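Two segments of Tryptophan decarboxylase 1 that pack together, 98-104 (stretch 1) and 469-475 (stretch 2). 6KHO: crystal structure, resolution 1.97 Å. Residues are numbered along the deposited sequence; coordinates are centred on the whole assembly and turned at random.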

# COMPACT_ATOMS: atom_id res chain seq x y z
N PRO A 98 7.29 -24.35 8.01
CA PRO A 98 7.79 -25.22 6.94
C PRO A 98 6.74 -26.17 6.39
O PRO A 98 6.97 -26.77 5.34
CB PRO A 98 8.93 -26.00 7.60
CG PRO A 98 8.62 -25.96 9.04
CD PRO A 98 7.93 -24.65 9.31
N ASN A 99 5.59 -26.29 7.05
CA ASN A 99 4.50 -27.15 6.60
C ASN A 99 3.34 -26.37 5.98
O ASN A 99 2.27 -26.94 5.78
CB ASN A 99 4.01 -28.01 7.78
CG ASN A 99 5.08 -28.94 8.31
OD1 ASN A 99 5.91 -29.45 7.54
ND2 ASN A 99 5.11 -29.15 9.64
N PHE A 100 3.54 -25.08 5.71
CA PHE A 100 2.57 -24.30 4.96
C PHE A 100 2.78 -24.58 3.48
O PHE A 100 3.85 -24.29 2.94
CB PHE A 100 2.75 -22.81 5.28
CG PHE A 100 1.77 -21.90 4.61
CD1 PHE A 100 1.95 -21.50 3.29
CD2 PHE A 100 0.67 -21.42 5.30
CE1 PHE A 100 1.05 -20.64 2.67
CE2 PHE A 100 -0.23 -20.56 4.70
CZ PHE A 100 -0.05 -20.18 3.37
N PHE A 101 1.78 -25.18 2.82
CA PHE A 101 1.89 -25.61 1.43
C PHE A 101 0.86 -24.95 0.51
O PHE A 101 0.68 -25.42 -0.62
CB PHE A 101 1.75 -27.14 1.31
CG PHE A 101 2.70 -27.92 2.17
CD1 PHE A 101 4.07 -27.89 1.94
CD2 PHE A 101 2.22 -28.72 3.20
CE1 PHE A 101 4.94 -28.62 2.74
CE2 PHE A 101 3.09 -29.45 3.99
CZ PHE A 101 4.45 -29.41 3.76
N ALA A 102 0.19 -23.90 0.96
CA ALA A 102 -0.94 -23.31 0.25
C ALA A 102 -0.53 -22.08 -0.56
O ALA A 102 0.52 -21.47 -0.34
CB ALA A 102 -2.04 -22.95 1.25
N PHE A 103 -1.40 -21.71 -1.50
CA PHE A 103 -1.29 -20.47 -2.29
C PHE A 103 0.10 -20.41 -2.92
O PHE A 103 0.50 -21.36 -3.61
CB PHE A 103 -1.68 -19.31 -1.39
CG PHE A 103 -2.96 -19.55 -0.63
CD1 PHE A 103 -4.14 -19.77 -1.32
CD2 PHE A 103 -2.99 -19.58 0.75
CE1 PHE A 103 -5.33 -20.02 -0.65
CE2 PHE A 103 -4.17 -19.82 1.44
CZ PHE A 103 -5.34 -20.04 0.74
N PHE A 104 0.86 -19.33 -2.73
CA PHE A 104 2.30 -19.36 -2.94
C PHE A 104 2.98 -18.89 -1.66
O PHE A 104 2.42 -18.06 -0.94
CB PHE A 104 2.74 -18.47 -4.11
CG PHE A 104 2.20 -18.91 -5.45
CD1 PHE A 104 2.56 -20.14 -5.99
CD2 PHE A 104 1.34 -18.09 -6.15
CE1 PHE A 104 2.06 -20.54 -7.22
CE2 PHE A 104 0.83 -18.49 -7.39
CZ PHE A 104 1.19 -19.72 -7.91
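Stretch 2, residues 469-475: GKAYVAH

Stretch 2 runs alongside stretch 1 in the same direction: the vector from CA of residue 470 to CA of 474 lies 10° from that joining CA of 99 and 103. The two segments belong to one chain, yet at least 369 residues separate any pair that touches, so this is a tertiary contact. Together they bury 439 Å², both sides summed. The register follows from the nearest CA atoms: Asn99 CA lies 5.0 Å from Ala471 CA, and Ala102 CA lies 5.1 Å from Val473 CA, with Phe100 opposite Tyr472 between them. Stretch 1 has no regular secondary structure, and most of stretch 2 is loop or turn before it joins a strand that continues beyond His475.

Gly469 is the first residue past a helix to leave helical angles. Its phi/psi of 81/-5° would jam a CB against the preceding carbonyl oxygen, which by itself calls for glycine. Its contribution to the contact passes through solvent: water 1 accepts from Asn99 ND2 at 3.0 Å and lies 2.8 Å from Gly469 O, to which it can donate.

Lys470, with phi -102° and psi 14°, is not yet extended. Its carbonyl packs against Asn99, with Lys470 O 3.4 Å from Asn99 CB, while the end of its side chain approaches the amide nitrogen, with Lys470 CE 3.9 Å from Asn99 ND2. Water 2 joins the ends of both side chains, accepting from Lys470 NZ at 2.7 Å and from Asn99 ND2 at 3.0 Å.

From Ala471 onward phi and psi are those of an extended chain. Ala471 CA makes a CA-H...O contact with Asn99 O at 3.5 Å, and its methyl lies at the edge of the Phe101 ring, Ala471 CB to Phe101 CE2 being 4.0 Å.

Tyr472 is the centre of the contact, with 108 Å² covered by stretch 1. Its backbone brackets Phe100 in a single beta bridge: Tyr472 N donates to Asn99 O at 3.1 Å (N-H...O angle 139°), and Tyr472 O accepts from Phe101 N at 3.0 Å (140°). Both bonds come from one residue of stretch 2 and reach the two neighbours of Phe100, the pattern expected of parallel chains. The Tyr472 ring, with chi1 in t, meets three side chains. Its edge turns toward the face of Phe100 in an offset edge-to-face pair, with centroids 5.4 Å apart and planes at 80°. Ala102 CB sits over one face, 3.9 Å from the Tyr472 ring centroid and 15° off the normal, a CH-pi contact. Phe103 approaches obliquely, its CE2 3.6 Å from Tyr472 OH.

Val473 directs its CA-to-CB bond away from stretch 1 and touches it lightly, with Val473 CG2 4.4 Å from Phe101 CD2. The bond of Ala474 points toward it instead, placing Ala474 CB 4.2 Å from Ala102 CB and 4.3 Å from Phe103 CE1. Here water 3 links the backbones: it accepts from Ala474 N at 2.7 Å and can donate to Phe101 O, 3.0 Å away. His475 makes no contact: its ND1 stays 8.2 Å from Phe103 CE1.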

# COMPACT_ATOMS: atom_id res chain seq x y z
N GLY A 469 -2.58 -30.53 11.58
CA GLY A 469 -1.67 -29.50 12.01
C GLY A 469 -0.27 -29.63 11.47
O GLY A 469 0.56 -28.74 11.73
N LYS A 470 0.04 -30.69 10.73
CA LYS A 470 1.34 -30.87 10.10
C LYS A 470 1.30 -30.54 8.61
O LYS A 470 2.24 -30.87 7.88
CB LYS A 470 1.85 -32.29 10.33
CG LYS A 470 1.99 -32.67 11.82
CD LYS A 470 3.46 -32.69 12.26
CE LYS A 470 3.96 -31.30 12.62
NZ LYS A 470 5.35 -31.32 13.19
N ALA A 471 0.24 -29.89 8.15
CA ALA A 471 0.12 -29.45 6.77
C ALA A 471 -0.93 -28.36 6.70
O ALA A 471 -1.81 -28.27 7.55
CB ALA A 471 -0.26 -30.60 5.83
N TYR A 472 -0.79 -27.50 5.69
CA TYR A 472 -1.89 -26.67 5.21
C TYR A 472 -1.90 -26.82 3.70
O TYR A 472 -0.97 -26.37 3.02
CB TYR A 472 -1.73 -25.22 5.61
CG TYR A 472 -2.85 -24.32 5.14
CD1 TYR A 472 -4.09 -24.84 4.74
CD2 TYR A 472 -2.67 -22.94 5.07
CE1 TYR A 472 -5.11 -24.00 4.30
CE2 TYR A 472 -3.68 -22.11 4.64
CZ TYR A 472 -4.90 -22.64 4.26
OH TYR A 472 -5.89 -21.80 3.84
N VAL A 473 -2.94 -27.47 3.19
CA VAL A 473 -3.12 -27.71 1.77
C VAL A 473 -4.43 -27.07 1.36
O VAL A 473 -5.42 -27.15 2.09
CB VAL A 473 -3.11 -29.22 1.46
CG1 VAL A 473 -3.42 -29.48 -0.00
CG2 VAL A 473 -1.78 -29.82 1.83
N ALA A 474 -4.44 -26.39 0.22
CA ALA A 474 -5.67 -25.85 -0.31
C ALA A 474 -5.82 -26.32 -1.76
O ALA A 474 -4.89 -26.86 -2.36
CB ALA A 474 -5.73 -24.32 -0.20
N HIS A 475 -7.01 -26.12 -2.31
CA HIS A 475 -7.35 -26.80 -3.54
C HIS A 475 -7.61 -25.80 -4.66
O HIS A 475 -7.63 -24.59 -4.46
CB HIS A 475 -8.59 -27.69 -3.36
CG HIS A 475 -9.88 -26.93 -3.38
ND1 HIS A 475 -10.37 -26.26 -2.28
CD2 HIS A 475 -10.78 -26.71 -4.38
CE1 HIS A 475 -11.51 -25.67 -2.59
NE2 HIS A 475 -11.78 -25.93 -3.86
O HOH W 1 3.23 -27.97 11.63
O HOH W 2 6.97 -31.08 11.06
O HOH W 3 -2.16 -26.12 -1.22